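Local coordinates for putative uncharacterized protein (Pyrococcus furiosus, PDB 3V68), which is of unknown function but probably binds double-stranded DNA, as a two-repeat member of the DUF2666 family, at residues S65-L70 with E207-F212. Sequence-based numbering, arbitrary orientation.
Sequences SLEEKL and EIVQLF
V209 lays its two methyl groups against three side chains of the facing helix: L66, E67 and L70. Its CG1 lies 3.9 Å from CD2 of L66. Its CG2 lies 3.6 Å from CD1 of L70. The two leucines are one helical turn apart, and the valine takes one with each branch. A chi1 of 169° sends CG1 of V209 to L66 and E67 and leaves CG2 for L70.

E67, which is partly exposed, approaches the same valine methyl as L66. Its chain bends at chi2 (85°), which brings the carboxylate back toward the other helix. OE2 then sits 3.7 Å from CG1 of V209, a van der Waals contact. The other oxygen, OE1, receives a weak bond from OG of S65, at 3.5 Å. S65 is the N-cap of this helix and forms a capping box with E68. N of S65 donates to OE1 of E68 at 3.0 Å, and the return bond from N of E68 to OG of S65 is weak.

The short helical segments run at 126° to each other, with axes 10.8 Å apart at closest approach. In helix 202-213, I205 touches E67 and L70, and R213 touches L66. L110 of helix 91-110 also packs on both leucines, and L230 of helix 219-231 touches L70. The contact joins helix 66-73 of the first DUF2666 region to helix 202-213 of the second. Between these segments it is small and chiefly apolar, so cohesion here probably comes from burying methyl groups, with the E67 carboxylate touching V209 only by van der Waals contact.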
loop_
_atom_site.group_PDB
_atom_site.type_symbol
_atom_site.label_atom_id
_atom_site.label_comp_id
_atom_site.label_asym_id
_atom_site.label_seq_id
_atom_site.Cartn_x
_atom_site.Cartn_y
_atom_site.Cartn_z
ATOM N N SER A 65 -17.579 -1.005 15.039
ATOM C CA SER A 65 -17.546 0.223 14.254
ATOM C C SER A 65 -16.113 0.509 13.829
ATOM O O SER A 65 -15.186 -0.149 14.293
ATOM C CB SER A 65 -18.042 1.382 15.111
ATOM O OG SER A 65 -17.176 1.576 16.217
ATOM N N LEU A 66 -15.932 1.502 12.964
ATOM C CA LEU A 66 -14.588 1.938 12.581
ATOM C C LEU A 66 -13.722 2.243 13.803
ATOM O O LEU A 66 -12.587 1.772 13.893
ATOM C CB LEU A 66 -14.645 3.152 11.652
ATOM C CG LEU A 66 -13.304 3.794 11.275
ATOM C CD1 LEU A 66 -12.398 2.792 10.569
ATOM C CD2 LEU A 66 -13.533 5.018 10.412
ATOM N N GLU A 67 -14.267 3.019 14.739
ATOM C CA GLU A 67 -13.536 3.409 15.945
ATOM C C GLU A 67 -13.087 2.198 16.756
ATOM O O GLU A 67 -11.972 2.175 17.278
ATOM C CB GLU A 67 -14.378 4.351 16.815
ATOM C CG GLU A 67 -14.649 5.726 16.190
ATOM C CD GLU A 67 -15.857 5.764 15.257
ATOM O OE1 GLU A 67 -16.425 4.701 14.927
ATOM O OE2 GLU A 67 -16.246 6.876 14.845
ATOM N N GLU A 68 -13.957 1.196 16.845
ATOM C CA GLU A 68 -13.638 -0.041 17.552
ATOM C C GLU A 68 -12.571 -0.851 16.818
ATOM O O GLU A 68 -11.694 -1.444 17.447
ATOM C CB GLU A 68 -14.897 -0.880 17.769
ATOM C CG GLU A 68 -15.844 -0.270 18.785
ATOM C CD GLU A 68 -17.087 -1.103 19.013
ATOM O OE1 GLU A 68 -17.813 -1.392 18.038
ATOM O OE2 GLU A 68 -17.352 -1.446 20.182
ATOM N N LYS A 69 -12.648 -0.857 15.489
ATOM C CA LYS A 69 -11.660 -1.548 14.665
ATOM C C LYS A 69 -10.280 -0.918 14.818
ATOM O O LYS A 69 -9.280 -1.627 14.933
ATOM C CB LYS A 69 -12.087 -1.574 13.197
ATOM C CG LYS A 69 -13.273 -2.485 12.919
ATOM C CD LYS A 69 -13.630 -2.485 11.448
ATOM C CE LYS A 69 -14.697 -3.519 11.142
ATOM N NZ LYS A 69 -15.129 -3.432 9.718
ATOM N N LEU A 70 -10.236 0.414 14.826
ATOM C CA LEU A 70 -8.981 1.140 15.024
ATOM C C LEU A 70 -8.351 0.827 16.382
ATOM O O LEU A 70 -7.152 0.571 16.470
ATOM C CB LEU A 70 -9.181 2.648 14.838
ATOM C CG LEU A 70 -9.558 3.113 13.429
ATOM C CD1 LEU A 70 -9.834 4.605 13.414
ATOM C CD2 LEU A 70 -8.475 2.769 12.417
ATOM N N GLU A 207 -12.521 11.323 18.277
ATOM C CA GLU A 207 -12.263 12.696 17.863
ATOM C C GLU A 207 -11.521 12.797 16.531
ATOM O O GLU A 207 -11.874 13.617 15.680
ATOM C CB GLU A 207 -11.493 13.441 18.955
ATOM C CG GLU A 207 -12.342 13.768 20.175
ATOM C CD GLU A 207 -11.522 13.997 21.434
ATOM O OE1 GLU A 207 -10.276 14.016 21.361
ATOM O OE2 GLU A 207 -12.137 14.152 22.511
ATOM N N ILE A 208 -10.499 11.964 16.345
ATOM C CA ILE A 208 -9.703 12.068 15.125
ATOM C C ILE A 208 -10.447 11.540 13.894
ATOM O O ILE A 208 -10.296 12.074 12.794
ATOM C CB ILE A 208 -8.262 11.480 15.273
ATOM C CG1 ILE A 208 -7.336 12.096 14.209
ATOM C CG2 ILE A 208 -8.258 9.946 15.254
ATOM C CD1 ILE A 208 -5.881 11.641 14.260
ATOM N N VAL A 209 -11.273 10.513 14.089
ATOM C CA VAL A 209 -12.122 10.012 13.007
ATOM C C VAL A 209 -13.116 11.092 12.580
ATOM O O VAL A 209 -13.307 11.333 11.386
ATOM C CB VAL A 209 -12.851 8.712 13.401
ATOM C CG1 VAL A 209 -13.924 8.359 12.376
ATOM C CG2 VAL A 209 -11.856 7.575 13.511
ATOM N N GLN A 210 -13.720 11.758 13.562
ATOM C CA GLN A 210 -14.638 12.850 13.278
ATOM C C GLN A 210 -13.950 13.978 12.509
ATOM O O GLN A 210 -14.491 14.492 11.533
ATOM C CB GLN A 210 -15.264 13.370 14.571
ATOM C CG GLN A 210 -16.311 14.455 14.362
ATOM C CD GLN A 210 -17.544 13.968 13.619
ATOM O OE1 GLN A 210 -17.909 12.793 13.683
ATOM N NE2 GLN A 210 -18.196 14.877 12.911
ATOM N N LEU A 211 -12.744 14.341 12.944
ATOM C CA LEU A 211 -11.968 15.353 12.243
ATOM C C LEU A 211 -11.680 14.937 10.800
ATOM O O LEU A 211 -11.801 15.748 9.876
ATOM C CB LEU A 211 -10.672 15.674 12.996
ATOM C CG LEU A 211 -9.858 16.848 12.439
ATOM C CD1 LEU A 211 -10.629 18.158 12.504
ATOM C CD2 LEU A 211 -8.513 16.980 13.145
ATOM N N PHE A 212 -11.330 13.666 10.602
ATOM C CA PHE A 212 -11.163 13.161 9.250
ATOM C C PHE A 212 -12.452 13.298 8.419
ATOM O O PHE A 212 -12.407 13.711 7.258
ATOM C CB PHE A 212 -10.693 11.705 9.229
ATOM C CG PHE A 212 -10.976 11.026 7.922
ATOM C CD1 PHE A 212 -10.128 11.209 6.836
ATOM C CD2 PHE A 212 -12.139 10.273 7.754
ATOM C CE1 PHE A 212 -10.417 10.633 5.607
ATOM C CE2 PHE A 212 -12.434 9.693 6.534
ATOM C CZ PHE A 212 -11.568 9.871 5.456
#